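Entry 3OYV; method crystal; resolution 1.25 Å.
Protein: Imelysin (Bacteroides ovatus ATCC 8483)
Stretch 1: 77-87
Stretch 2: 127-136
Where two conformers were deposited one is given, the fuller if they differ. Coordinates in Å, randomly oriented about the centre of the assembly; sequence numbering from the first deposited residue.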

# COMPACT_ATOMS: atom_id res chain seq x y z
N GLU A 77 4.03 16.38 -9.07
CA GLU A 77 3.35 15.09 -9.00
C GLU A 77 3.78 14.35 -7.72
O GLU A 77 2.95 13.81 -7.01
CB GLU A 77 3.65 14.24 -10.24
CG GLU A 77 2.95 12.87 -10.27
CD GLU A 77 1.45 12.96 -10.50
OE1 GLU A 77 0.90 14.06 -10.76
OE2 GLU A 77 0.78 11.91 -10.43
N ILE A 78 5.09 14.37 -7.45
CA ILE A 78 5.60 13.72 -6.23
C ILE A 78 4.89 14.26 -4.98
O ILE A 78 4.40 13.51 -4.12
CB ILE A 78 7.13 13.86 -6.07
CG1 ILE A 78 7.83 13.06 -7.17
CG2 ILE A 78 7.59 13.52 -4.65
CD1 ILE A 78 9.32 13.36 -7.31
N VAL A 79 4.83 15.59 -4.88
CA VAL A 79 4.26 16.22 -3.69
C VAL A 79 2.74 16.02 -3.62
O VAL A 79 2.21 15.70 -2.55
CB VAL A 79 4.66 17.71 -3.62
CG1 VAL A 79 3.91 18.44 -2.49
CG2 VAL A 79 6.19 17.84 -3.45
N ASP A 80 2.08 16.12 -4.77
CA ASP A 80 0.63 15.87 -4.85
C ASP A 80 0.31 14.47 -4.35
O ASP A 80 -0.66 14.28 -3.61
CB ASP A 80 0.12 15.96 -6.28
CG ASP A 80 -0.15 17.39 -6.76
OD1 ASP A 80 -0.17 18.31 -5.93
OD2 ASP A 80 -0.34 17.54 -7.98
N LYS A 81 1.11 13.50 -4.75
CA LYS A 81 0.81 12.11 -4.39
C LYS A 81 1.15 11.79 -2.93
O LYS A 81 0.49 10.95 -2.30
CB LYS A 81 1.49 11.17 -5.37
CG LYS A 81 0.76 11.20 -6.71
CD LYS A 81 -0.55 10.42 -6.65
CE LYS A 81 -1.37 10.56 -7.91
NZ LYS A 81 -2.58 9.67 -7.80
N CYS A 82 2.11 12.52 -2.34
CA CYS A 82 2.30 12.49 -0.88
C CYS A 82 1.07 13.05 -0.15
O CYS A 82 0.60 12.47 0.85
CB CYS A 82 3.54 13.31 -0.47
SG CYS A 82 5.14 12.55 -0.87
N ALA A 83 0.59 14.20 -0.61
CA ALA A 83 -0.59 14.85 -0.03
C ALA A 83 -1.79 13.92 -0.14
O ALA A 83 -2.55 13.74 0.83
CB ALA A 83 -0.89 16.20 -0.74
N GLU A 84 -1.94 13.29 -1.30
CA GLU A 84 -3.07 12.38 -1.51
C GLU A 84 -3.12 11.23 -0.54
O GLU A 84 -4.16 10.90 -0.01
CB GLU A 84 -3.05 11.80 -2.90
CG GLU A 84 -3.45 12.75 -3.96
CD GLU A 84 -3.70 12.06 -5.29
OE1 GLU A 84 -3.77 10.80 -5.31
OE2 GLU A 84 -3.80 12.76 -6.31
N ILE A 85 -1.98 10.59 -0.28
CA ILE A 85 -2.00 9.50 0.71
C ILE A 85 -2.24 9.98 2.14
O ILE A 85 -2.93 9.30 2.92
CB ILE A 85 -0.78 8.53 0.59
CG1 ILE A 85 -1.07 7.22 1.32
CG2 ILE A 85 0.50 9.14 1.12
CD1 ILE A 85 -2.25 6.41 0.76
N ALA A 86 -1.73 11.16 2.49
CA ALA A 86 -2.05 11.75 3.78
C ALA A 86 -3.56 11.99 3.93
O ALA A 86 -4.15 11.70 4.98
CB ALA A 86 -1.26 13.05 3.99
N ASN A 87 -4.17 12.46 2.86
CA ASN A 87 -5.62 12.65 2.82
C ASN A 87 -6.36 11.33 2.96
O ASN A 87 -7.30 11.21 3.75
CB ASN A 87 -6.07 13.32 1.53
CG ASN A 87 -7.57 13.22 1.30
OD1 ASN A 87 -8.32 14.12 1.63
ND2 ASN A 87 -8.02 12.09 0.77
N ASN A 127 2.98 2.91 7.87
CA ASN A 127 3.85 2.69 6.69
C ASN A 127 3.49 3.59 5.54
O ASN A 127 4.37 4.05 4.82
CB ASN A 127 3.79 1.22 6.26
CG ASN A 127 4.63 0.31 7.13
OD1 ASN A 127 5.52 0.77 7.85
ND2 ASN A 127 4.34 -0.99 7.08
N ASN A 128 2.20 3.87 5.36
CA ASN A 128 1.80 4.81 4.34
C ASN A 128 2.42 6.21 4.59
O ASN A 128 2.83 6.91 3.67
CB ASN A 128 0.27 4.99 4.26
CG ASN A 128 -0.52 3.71 3.90
OD1 ASN A 128 -1.71 3.68 4.20
ND2 ASN A 128 0.10 2.71 3.27
N ILE A 129 2.47 6.61 5.86
CA ILE A 129 3.10 7.89 6.20
C ILE A 129 4.62 7.81 5.97
O ILE A 129 5.23 8.77 5.49
CB ILE A 129 2.75 8.35 7.63
CG1 ILE A 129 1.22 8.50 7.81
CG2 ILE A 129 3.48 9.64 7.95
CD1 ILE A 129 0.53 9.39 6.82
N TYR A 130 5.23 6.67 6.29
CA TYR A 130 6.65 6.50 5.99
C TYR A 130 6.94 6.55 4.50
O TYR A 130 8.04 6.92 4.13
CB TYR A 130 7.20 5.23 6.62
CG TYR A 130 7.31 5.30 8.12
CD1 TYR A 130 7.68 6.49 8.74
CD2 TYR A 130 7.06 4.19 8.91
CE1 TYR A 130 7.79 6.57 10.12
CE2 TYR A 130 7.17 4.27 10.31
CZ TYR A 130 7.54 5.46 10.88
OH TYR A 130 7.65 5.55 12.25
N SER A 131 5.96 6.22 3.66
CA SER A 131 6.12 6.43 2.22
C SER A 131 6.37 7.91 1.89
O SER A 131 7.25 8.25 1.08
CB SER A 131 4.91 5.90 1.46
OG SER A 131 5.15 5.89 0.05
N ILE A 132 5.63 8.78 2.57
CA ILE A 132 5.84 10.22 2.42
C ILE A 132 7.25 10.62 2.91
O ILE A 132 7.97 11.38 2.24
CB ILE A 132 4.79 11.04 3.21
CG1 ILE A 132 3.39 10.72 2.70
CG2 ILE A 132 5.11 12.53 3.13
CD1 ILE A 132 2.28 11.37 3.57
N ARG A 133 7.63 10.11 4.08
CA ARG A 133 8.98 10.34 4.58
C ARG A 133 10.02 9.95 3.54
O ARG A 133 10.93 10.73 3.24
CB ARG A 133 9.20 9.55 5.85
CG ARG A 133 10.57 9.83 6.47
CD ARG A 133 11.00 8.69 7.35
NE ARG A 133 11.10 7.43 6.63
CZ ARG A 133 11.38 6.28 7.20
NH1 ARG A 133 11.61 6.22 8.52
NH2 ARG A 133 11.44 5.16 6.47
N ASN A 134 9.90 8.75 3.00
CA ASN A 134 10.86 8.28 2.00
C ASN A 134 10.93 9.20 0.80
O ASN A 134 12.02 9.53 0.32
CB ASN A 134 10.55 6.86 1.58
CG ASN A 134 10.76 5.84 2.69
OD1 ASN A 134 11.25 6.18 3.79
ND2 ASN A 134 10.38 4.60 2.43
N ALA A 135 9.78 9.62 0.30
CA ALA A 135 9.73 10.52 -0.85
C ALA A 135 10.44 11.83 -0.55
O ALA A 135 11.18 12.33 -1.38
CB ALA A 135 8.26 10.81 -1.29
N TYR A 136 10.19 12.39 0.63
CA TYR A 136 10.73 13.69 1.01
C TYR A 136 12.24 13.63 1.30
O TYR A 136 12.98 14.59 1.01
CB TYR A 136 9.93 14.25 2.20
CG TYR A 136 10.27 15.69 2.54
CD1 TYR A 136 10.01 16.70 1.63
CD2 TYR A 136 10.80 16.02 3.79
CE1 TYR A 136 10.32 18.04 1.94
CE2 TYR A 136 11.11 17.34 4.09
CZ TYR A 136 10.88 18.33 3.18
OH TYR A 136 11.22 19.65 3.43

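Both stretches are segments of longer helices, and they run nearly antiparallel: their N-to-C directions differ by 162° and their axes approach to 9.4 Å. The register agrees with this: along stretch 1, the nearest CA atoms step back through stretch 2, from Ala135 (nearest Ile78) to Ile132 (nearest Cys82) and Asn128 (nearest Ile85). The tightest point is at Cys82 and Ile132, whose CA atoms are 5.3 Å apart. No hydrogen bond crosses between the helices, and the 324 Å² they bury together is held by van der Waals packing.

Glu77 is out of reach, so contact begins at Ile78, which points toward the partner helix but only grazes it, with CG2 4.4 Å from CB of Ala135. Val79 and Asp80 make no contact. Lys81 is also out of reach; its NZ forms a salt bridge with OE1 of Glu84 at 3.0 Å, one turn along the same helix and clear of the interface.

Cys82 is central. Its m rotamer (chi1 -73°) places SG 3.6 Å from CB of Ala135 and 4.0 Å from CG2 of Ile132, so the sulfur packs against two methyl groups. The backbone takes part as well: Cys82 O lies 3.4 Å from Ile132 CD1, while the same oxygen accepts the helical hydrogen bond from Ala86 N at 3.1 Å.

Ala83 points away. Ile85 points toward stretch 2 and spans two residues one turn apart, with CG2 3.7 Å from CG1 of Ile132 and CG1 3.9 Å from CB of Asn128. Asn128 thus offers aliphatic surface here, while its amide atoms OD1 and ND2 are hydrogen-bonded elsewhere in the structure. Ala86, directed sideways, completes the contact: its CB is 3.9 Å from CD1 of Ile132. The CA-to-CB bond of Ile132 points sideways, but with chi2 at 172° (t) the end of its side chain comes nearer to stretch 1.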